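PKS_KS domain-containing protein (Photorhabdus luminescens subsp. laumondii, PDB 6SMO) probably acts as a 3-oxoacyl-[acyl-carrier-protein] synthase of the thiolase-like superfamily and binds a polyketone chain. Local coordinates at residues 256-261 with 367-372. Residues are numbered along the deposited sequence; the frame is centred on the assembly and turned at random.
Sequences DGFVIA and TGHALA. With LKZ (3,5,7,9,11-pentakis(oxidanylidene)dodecanal), chain H.
His369 turns an edge of its imidazole toward one face of the Phe258 ring, a T-shaped pair that joins the pocket residue His369 of this thiolase-fold ketosynthase to Phe258 behind it. The ring centroids lie 5.0 Å apart and the planes meet at 72°. CD2 is the histidine atom over that face, displaced toward the rim, while CB of His369 packs against CD1 of Phe258. Phenylalanine suits the place because its flat, apolar face receives a C-H edge, and the edge-to-face packing probably restricts rotation of the imidazole. His369 reaches it with CG anti to the backbone N (chi1 -160°), which carries NE2 to within 2.9 Å of the terminal carbonyl oxygen O19 of the bound polyketone aldehyde LKZ. Leu371 brings CD2 alongside O19 and the neighbouring C11 of LKZ. Phe230, another pocket residue, forms a further edge-to-face pair with Phe258, and the imidazole also meets the ring of His332.

The backbones secure this arrangement through a single beta bridge between Ile260 and His369. His369 N donates to Val259 O at 2.6 Å, and Ala261 N donates to His369 O, approaching from above the carbonyl plane rather than within it. Gly368 leaves helix 364-367 with positive phi, which favours glycine, and its CA packs close to Val259 O. The CA-CB bond of Ile260 points away from 367-372, and the branched apolar side chain can touch several residues of helix 224-233 at once: Ser226, Ile227 and Phe230. Alanine at 261 is small enough to fit its methyl against the opposing main chain, with CB near Thr367 O. Just beyond, Ala370 CA directs its hydrogen at Ala261 O, a CA-H...O contact of 3.4 Å with an angle of 162° at the hydrogen.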
loop_
_atom_site.group_PDB
_atom_site.type_symbol
_atom_site.label_atom_id
_atom_site.label_comp_id
_atom_site.label_asym_id
_atom_site.label_seq_id
_atom_site.Cartn_x
_atom_site.Cartn_y
_atom_site.Cartn_z
ATOM N N ASP B 256 5.744 3.094 -24.907
ATOM C CA ASP B 256 6.316 4.340 -24.324
ATOM C C ASP B 256 5.615 4.730 -23.011
ATOM O O ASP B 256 5.833 5.875 -22.563
ATOM C CB ASP B 256 6.215 5.496 -25.323
ATOM C CG ASP B 256 4.787 5.902 -25.649
ATOM O OD1 ASP B 256 3.941 4.999 -25.804
ATOM O OD2 ASP B 256 4.529 7.117 -25.734
ATOM N N GLY B 257 4.822 3.837 -22.407
ATOM C CA GLY B 257 4.079 4.117 -21.160
ATOM C C GLY B 257 2.797 3.310 -21.051
ATOM O O GLY B 257 2.369 2.738 -22.073
ATOM N N PHE B 258 2.196 3.278 -19.855
ATOM C CA PHE B 258 0.958 2.515 -19.543
ATOM C C PHE B 258 -0.269 3.413 -19.748
ATOM O O PHE B 258 -0.209 4.610 -19.408
ATOM C CB PHE B 258 1.015 1.920 -18.130
ATOM C CG PHE B 258 0.913 2.896 -16.983
ATOM C CD1 PHE B 258 -0.320 3.353 -16.541
ATOM C CD2 PHE B 258 2.050 3.325 -16.313
ATOM C CE1 PHE B 258 -0.412 4.237 -15.477
ATOM C CE2 PHE B 258 1.956 4.208 -15.248
ATOM C CZ PHE B 258 0.726 4.662 -14.831
ATOM N N VAL B 259 -1.342 2.843 -20.305
ATOM C CA VAL B 259 -2.690 3.476 -20.404
ATOM C C VAL B 259 -3.406 3.250 -19.068
ATOM O O VAL B 259 -3.709 2.082 -18.760
ATOM C CB VAL B 259 -3.504 2.906 -21.583
ATOM C CG1 VAL B 259 -4.946 3.394 -21.575
ATOM C CG2 VAL B 259 -2.848 3.213 -22.919
ATOM N N ILE B 260 -3.653 4.323 -18.306
ATOM C CA ILE B 260 -4.325 4.266 -16.972
ATOM C C ILE B 260 -5.772 3.799 -17.169
ATOM O O ILE B 260 -6.365 4.129 -18.215
ATOM C CB ILE B 260 -4.244 5.619 -16.236
ATOM C CG1 ILE B 260 -4.577 5.468 -14.749
ATOM C CG2 ILE B 260 -5.120 6.670 -16.906
ATOM C CD1 ILE B 260 -4.091 6.614 -13.893
ATOM N N ALA B 261 -6.307 3.059 -16.194
ATOM C CA ALA B 261 -7.650 2.437 -16.228
ATOM C C ALA B 261 -8.254 2.427 -14.820
ATOM O O ALA B 261 -7.523 2.732 -13.862
ATOM C CB ALA B 261 -7.547 1.039 -16.787
ATOM N N THR B 367 -7.270 -4.027 -21.095
ATOM C CA THR B 367 -7.893 -3.366 -19.914
ATOM C C THR B 367 -7.223 -2.020 -19.609
ATOM O O THR B 367 -7.916 -1.139 -19.062
ATOM C CB THR B 367 -7.819 -4.260 -18.669
ATOM O OG1 THR B 367 -6.473 -4.717 -18.525
ATOM C CG2 THR B 367 -8.760 -5.444 -18.734
ATOM N N GLY B 368 -5.934 -1.871 -19.930
ATOM C CA GLY B 368 -5.092 -0.768 -19.428
ATOM C C GLY B 368 -4.631 -1.064 -18.012
ATOM O O GLY B 368 -4.782 -2.225 -17.582
ATOM N N HIS B 369 -4.108 -0.050 -17.321
ATOM C CA HIS B 369 -3.523 -0.219 -15.966
ATOM C C HIS B 369 -4.422 0.394 -14.889
ATOM O O HIS B 369 -4.540 1.612 -14.842
ATOM C CB HIS B 369 -2.093 0.341 -15.954
ATOM C CG HIS B 369 -1.241 -0.171 -14.842
ATOM N ND1 HIS B 369 -1.745 -0.911 -13.812
ATOM C CD2 HIS B 369 0.069 -0.022 -14.581
ATOM C CE1 HIS B 369 -0.786 -1.209 -12.972
ATOM N NE2 HIS B 369 0.330 -0.682 -13.424
ATOM N N ALA B 370 -4.961 -0.453 -14.015
ATOM C CA ALA B 370 -5.865 -0.059 -12.912
ATOM C C ALA B 370 -5.102 -0.079 -11.586
ATOM O O ALA B 370 -5.747 -0.190 -10.556
ATOM C CB ALA B 370 -7.071 -0.958 -12.881
ATOM N N LEU B 371 -3.773 -0.030 -11.655
ATOM C CA LEU B 371 -2.869 -0.001 -10.476
ATOM C C LEU B 371 -3.080 -1.260 -9.639
ATOM O O LEU B 371 -2.810 -2.342 -10.150
ATOM C CB LEU B 371 -3.047 1.286 -9.662
ATOM C CG LEU B 371 -3.287 2.566 -10.461
ATOM C CD1 LEU B 371 -3.308 3.772 -9.546
ATOM C CD2 LEU B 371 -2.246 2.751 -11.549
ATOM N N ALA B 372 -3.493 -1.099 -8.382
ATOM C CA ALA B 372 -3.747 -2.232 -7.466
ATOM C C ALA B 372 -4.852 -3.121 -8.038
ATOM O O ALA B 372 -4.697 -4.344 -8.005
ATOM C CB ALA B 372 -4.153 -1.696 -6.123
HETATM C C4 LKZ H . -0.732 9.381 -7.570
HETATM C C5 LKZ H . -0.300 8.523 -6.408
HETATM C C6 LKZ H . -0.891 7.113 -6.317
HETATM C C7 LKZ H . 0.204 6.108 -6.600
HETATM C C8 LKZ H . -0.092 4.608 -6.489
HETATM C C10 LKZ H . 2.470 1.558 -9.875
HETATM C C22 LKZ H . -1.817 10.318 -7.077
HETATM C C11 LKZ H . 1.103 1.100 -10.317
HETATM O O19 LKZ H . 0.654 1.353 -11.421
HETATM C C3 LKZ H . 2.221 2.148 -8.500
HETATM O O23 LKZ H . 2.865 1.766 -7.539
HETATM C C2 LKZ H . 1.048 3.128 -8.357
HETATM C C9 LKZ H . 1.139 3.870 -7.022
HETATM O O20 LKZ H . 2.193 3.955 -6.422
HETATM O O21 LKZ H . 1.293 6.496 -6.964
HETATM O O22 LKZ H . 0.469 8.969 -5.572
HETATM O O24 LKZ H . -1.577 11.461 -6.714
HETATM C C23 LKZ H . -3.223 9.752 -7.066
#